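Local coordinates for putative SnoaL-like polyketide cyclase (PDB 3GZB), which is of unproven function but, as a SnoaL-like member of the NTF2 clan, may act as a polyketide cyclase, at residues A[44-55]-A[133-144]. Residues are numbered along the deposited sequence; the frame is centred on the assembly and turned at random. Where two conformers were deposited one is given.
Sequences FYNRDSIFFDKT and RRVTEHVDLIDY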
# COMPACT_ATOMS: atom_id res chain seq x y z
N PHE A 44 -11.90 0.51 -18.36
CA PHE A 44 -11.98 0.52 -16.93
C PHE A 44 -12.13 1.94 -16.37
O PHE A 44 -12.26 2.11 -15.15
CB PHE A 44 -10.71 -0.07 -16.30
CG PHE A 44 -10.62 -1.57 -16.37
CD1 PHE A 44 -10.00 -2.19 -17.45
CD2 PHE A 44 -11.11 -2.35 -15.34
CE1 PHE A 44 -9.91 -3.60 -17.47
CE2 PHE A 44 -11.01 -3.74 -15.39
CZ PHE A 44 -10.43 -4.34 -16.44
N TYR A 45 -12.15 2.97 -17.23
CA TYR A 45 -12.22 4.34 -16.74
C TYR A 45 -13.48 5.04 -17.23
O TYR A 45 -14.02 4.73 -18.31
CB TYR A 45 -11.02 5.18 -17.23
CG TYR A 45 -9.66 4.72 -16.80
CD1 TYR A 45 -9.42 4.20 -15.55
CD2 TYR A 45 -8.58 4.81 -17.68
CE1 TYR A 45 -8.14 3.81 -15.16
CE2 TYR A 45 -7.31 4.42 -17.33
CZ TYR A 45 -7.09 3.89 -16.05
OH TYR A 45 -5.79 3.54 -15.72
N ASN A 46 -13.95 6.00 -16.45
CA ASN A 46 -14.87 7.03 -16.94
C ASN A 46 -14.40 8.42 -16.59
O ASN A 46 -13.24 8.58 -16.16
CB ASN A 46 -16.31 6.75 -16.49
CG ASN A 46 -16.56 7.09 -15.06
OD1 ASN A 46 -15.66 7.45 -14.28
ND2 ASN A 46 -17.83 6.99 -14.68
N ARG A 47 -15.21 9.45 -16.81
CA ARG A 47 -14.77 10.82 -16.60
C ARG A 47 -14.41 11.14 -15.13
O ARG A 47 -13.75 12.14 -14.88
CB ARG A 47 -15.85 11.80 -17.10
CG ARG A 47 -17.10 11.83 -16.28
CD ARG A 47 -18.12 12.74 -16.96
NE ARG A 47 -19.32 13.03 -16.19
CZ ARG A 47 -20.23 13.92 -16.59
NH1 ARG A 47 -20.06 14.57 -17.74
NH2 ARG A 47 -21.32 14.17 -15.86
N ASP A 48 -14.83 10.28 -14.20
CA ASP A 48 -14.58 10.50 -12.78
C ASP A 48 -13.42 9.66 -12.26
O ASP A 48 -13.03 9.85 -11.11
CB ASP A 48 -15.83 10.15 -11.94
CG ASP A 48 -17.05 11.04 -12.28
OD1 ASP A 48 -16.86 12.26 -12.46
OD2 ASP A 48 -18.14 10.47 -12.39
N SER A 49 -12.86 8.76 -13.06
CA SER A 49 -11.79 7.90 -12.54
C SER A 49 -10.56 8.74 -12.18
O SER A 49 -10.26 9.70 -12.88
CB SER A 49 -11.38 6.82 -13.58
OG SER A 49 -12.44 5.94 -13.89
N ILE A 50 -9.86 8.32 -11.14
CA ILE A 50 -8.68 9.00 -10.65
C ILE A 50 -7.48 8.07 -10.73
O ILE A 50 -7.57 6.88 -10.35
CB ILE A 50 -8.88 9.39 -9.21
CG1 ILE A 50 -9.96 10.47 -9.09
CG2 ILE A 50 -7.56 9.94 -8.59
CD1 ILE A 50 -10.45 10.63 -7.69
N PHE A 51 -6.35 8.57 -11.25
CA PHE A 51 -5.05 7.91 -11.17
C PHE A 51 -4.18 8.84 -10.31
O PHE A 51 -3.92 9.99 -10.72
CB PHE A 51 -4.45 7.72 -12.58
CG PHE A 51 -3.27 6.78 -12.62
CD1 PHE A 51 -2.05 7.16 -12.07
CD2 PHE A 51 -3.38 5.52 -13.19
CE1 PHE A 51 -0.97 6.29 -12.08
CE2 PHE A 51 -2.28 4.66 -13.20
CZ PHE A 51 -1.11 5.06 -12.63
N PHE A 52 -3.78 8.42 -9.12
CA PHE A 52 -3.02 9.27 -8.19
C PHE A 52 -1.71 8.59 -7.84
O PHE A 52 -1.69 7.62 -7.07
CB PHE A 52 -3.89 9.53 -6.94
CG PHE A 52 -3.38 10.61 -6.02
CD1 PHE A 52 -2.28 11.36 -6.25
CD2 PHE A 52 -4.13 10.90 -4.87
CE1 PHE A 52 -1.88 12.36 -5.38
CE2 PHE A 52 -3.74 11.91 -4.01
CZ PHE A 52 -2.62 12.65 -4.29
N ASP A 53 -0.60 9.09 -8.37
CA ASP A 53 0.71 8.71 -7.85
C ASP A 53 0.97 9.64 -6.67
O ASP A 53 1.35 10.82 -6.82
CB ASP A 53 1.77 8.75 -8.91
CG ASP A 53 3.16 8.29 -8.38
OD1 ASP A 53 3.45 8.50 -7.19
OD2 ASP A 53 3.91 7.79 -9.22
N LYS A 54 0.71 9.11 -5.48
CA LYS A 54 0.81 9.94 -4.27
C LYS A 54 2.25 10.26 -3.96
O LYS A 54 2.53 11.35 -3.44
CB LYS A 54 0.13 9.32 -3.06
CG LYS A 54 -1.33 9.43 -3.11
CD LYS A 54 -1.91 8.91 -1.83
CE LYS A 54 -1.73 9.84 -0.65
NZ LYS A 54 -2.22 9.23 0.63
N THR A 55 3.17 9.35 -4.25
CA THR A 55 4.59 9.61 -4.06
C THR A 55 5.01 10.80 -4.88
O THR A 55 5.60 11.72 -4.27
CB THR A 55 5.39 8.31 -4.22
OG1 THR A 55 4.81 7.47 -5.23
CG2 THR A 55 5.42 7.55 -2.91
N ARG A 133 -17.59 -2.56 -13.82
CA ARG A 133 -16.30 -3.09 -14.23
C ARG A 133 -15.27 -1.93 -14.44
O ARG A 133 -14.58 -1.88 -15.46
CB ARG A 133 -16.44 -3.94 -15.49
CG ARG A 133 -15.50 -5.08 -15.58
CD ARG A 133 -15.86 -6.00 -16.76
NE ARG A 133 -14.91 -7.09 -16.88
CZ ARG A 133 -13.72 -7.02 -17.46
NH1 ARG A 133 -13.26 -5.89 -18.01
NH2 ARG A 133 -12.96 -8.09 -17.47
N ARG A 134 -15.21 -1.03 -13.47
CA ARG A 134 -14.51 0.27 -13.53
C ARG A 134 -13.49 0.36 -12.38
O ARG A 134 -13.79 -0.11 -11.27
CB ARG A 134 -15.56 1.39 -13.38
CG ARG A 134 -15.08 2.81 -13.52
CD ARG A 134 -16.29 3.80 -13.62
NE ARG A 134 -17.17 3.49 -14.76
CZ ARG A 134 -18.48 3.69 -14.80
NH1 ARG A 134 -19.12 4.21 -13.77
NH2 ARG A 134 -19.16 3.35 -15.88
N VAL A 135 -12.38 1.05 -12.62
CA VAL A 135 -11.48 1.52 -11.56
C VAL A 135 -11.88 2.94 -11.29
O VAL A 135 -11.77 3.84 -12.17
CB VAL A 135 -9.99 1.41 -12.00
CG1 VAL A 135 -9.04 2.14 -11.05
CG2 VAL A 135 -9.61 -0.07 -12.12
N THR A 136 -12.35 3.17 -10.06
CA THR A 136 -12.70 4.52 -9.67
C THR A 136 -11.47 5.28 -9.16
O THR A 136 -11.37 6.52 -9.31
CB THR A 136 -13.85 4.56 -8.69
OG1 THR A 136 -13.48 4.01 -7.45
CG2 THR A 136 -15.04 3.71 -9.19
N GLU A 137 -10.53 4.58 -8.50
CA GLU A 137 -9.30 5.22 -8.03
C GLU A 137 -8.17 4.23 -8.02
O GLU A 137 -8.26 3.16 -7.42
CB GLU A 137 -9.45 5.80 -6.62
CG GLU A 137 -8.29 6.71 -6.20
CD GLU A 137 -8.45 7.43 -4.85
OE1 GLU A 137 -9.29 7.03 -3.98
OE2 GLU A 137 -7.69 8.42 -4.66
N HIS A 138 -7.09 4.61 -8.70
CA HIS A 138 -5.82 3.89 -8.73
C HIS A 138 -4.83 4.74 -7.97
O HIS A 138 -4.59 5.91 -8.35
CB HIS A 138 -5.42 3.68 -10.18
CG HIS A 138 -4.09 3.03 -10.39
ND1 HIS A 138 -3.81 2.32 -11.53
CD2 HIS A 138 -2.96 2.98 -9.64
CE1 HIS A 138 -2.57 1.87 -11.48
NE2 HIS A 138 -2.02 2.25 -10.33
N VAL A 139 -4.31 4.22 -6.84
CA VAL A 139 -3.28 4.95 -6.06
C VAL A 139 -1.97 4.20 -6.12
O VAL A 139 -1.95 2.99 -5.77
CB VAL A 139 -3.68 5.13 -4.61
CG1 VAL A 139 -2.57 5.89 -3.85
CG2 VAL A 139 -5.02 5.88 -4.49
N ASP A 140 -0.89 4.87 -6.55
CA ASP A 140 0.43 4.32 -6.54
C ASP A 140 1.31 4.96 -5.47
O ASP A 140 1.29 6.18 -5.29
CB ASP A 140 1.15 4.50 -7.87
CG ASP A 140 0.84 3.42 -8.88
OD1 ASP A 140 0.18 2.38 -8.58
OD2 ASP A 140 1.30 3.63 -10.06
N LEU A 141 2.05 4.11 -4.76
CA LEU A 141 3.09 4.53 -3.83
C LEU A 141 4.38 3.88 -4.29
O LEU A 141 4.62 2.70 -3.99
CB LEU A 141 2.74 4.12 -2.39
CG LEU A 141 1.51 4.73 -1.75
CD1 LEU A 141 1.17 4.01 -0.43
CD2 LEU A 141 1.69 6.22 -1.54
N ILE A 142 5.18 4.61 -5.06
CA ILE A 142 6.35 4.06 -5.76
C ILE A 142 7.61 4.45 -5.02
O ILE A 142 7.77 5.62 -4.63
CB ILE A 142 6.43 4.62 -7.16
CG1 ILE A 142 5.14 4.37 -7.95
CG2 ILE A 142 7.62 4.08 -7.97
CD1 ILE A 142 4.71 2.95 -8.11
N ASP A 143 8.54 3.50 -4.86
CA ASP A 143 9.84 3.78 -4.21
C ASP A 143 10.85 4.29 -5.25
O ASP A 143 11.73 3.58 -5.75
CB ASP A 143 10.37 2.50 -3.50
CG ASP A 143 11.66 2.69 -2.76
OD1 ASP A 143 12.22 3.80 -2.73
OD2 ASP A 143 12.11 1.65 -2.23
N TYR A 144 10.74 5.58 -5.56
CA TYR A 144 11.59 6.20 -6.59
C TYR A 144 13.05 6.26 -6.18
O TYR A 144 13.92 6.16 -7.03
CB TYR A 144 11.11 7.62 -6.91
CG TYR A 144 9.83 7.65 -7.69
CD1 TYR A 144 9.79 7.18 -8.97
CD2 TYR A 144 8.63 8.12 -7.14
CE1 TYR A 144 8.63 7.18 -9.70
CE2 TYR A 144 7.45 8.10 -7.87
CZ TYR A 144 7.47 7.67 -9.12
OH TYR A 144 6.31 7.67 -9.89
O HOH W 1 -13.49 8.34 -8.90
O HOH W 2 3.04 5.73 -10.74
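In the curved mixed sheet of this NTF2-like fold, strand 50-53 runs parallel to strand 134-142, and Phe-51 lies beside His-138 on the face where His-138 packs on helix 21-34 and Phe-51 on helix 63-73. The backbone ladder includes a bond from Phe-52 N to His-138 O, 2.7 Å. With CG anti to the backbone N (chi1 -167°), the Phe-51 ring leans over one face of the imidazole, CE2 lying 3.3 Å from His-138 ND1 and the two planes 38° apart. His-138 is gripped at both nitrogens, which fixes the rotation of its ring: ND1 bonds to Tyr-29 OH, and NE2 donates to Asp-140 OD1 at 2.8 Å, in the ring plane but well above the carboxylate plane. Thr-124 OG1 also bonds that oxygen, holding Asp-140 in turn. A water donates to both Asp-53 OD2 and Asp-140 OD2, bridging the two carboxylates. Where the strands end, Thr-55 OG1 accepts from Ile-142 N at 2.9 Å and donates to Asp-53 OD1, while Tyr-144, its ring plane within 11° of the carboxylate plane, gives Asp-53 OD2 a very short 2.5 Å hydrogen bond from OH.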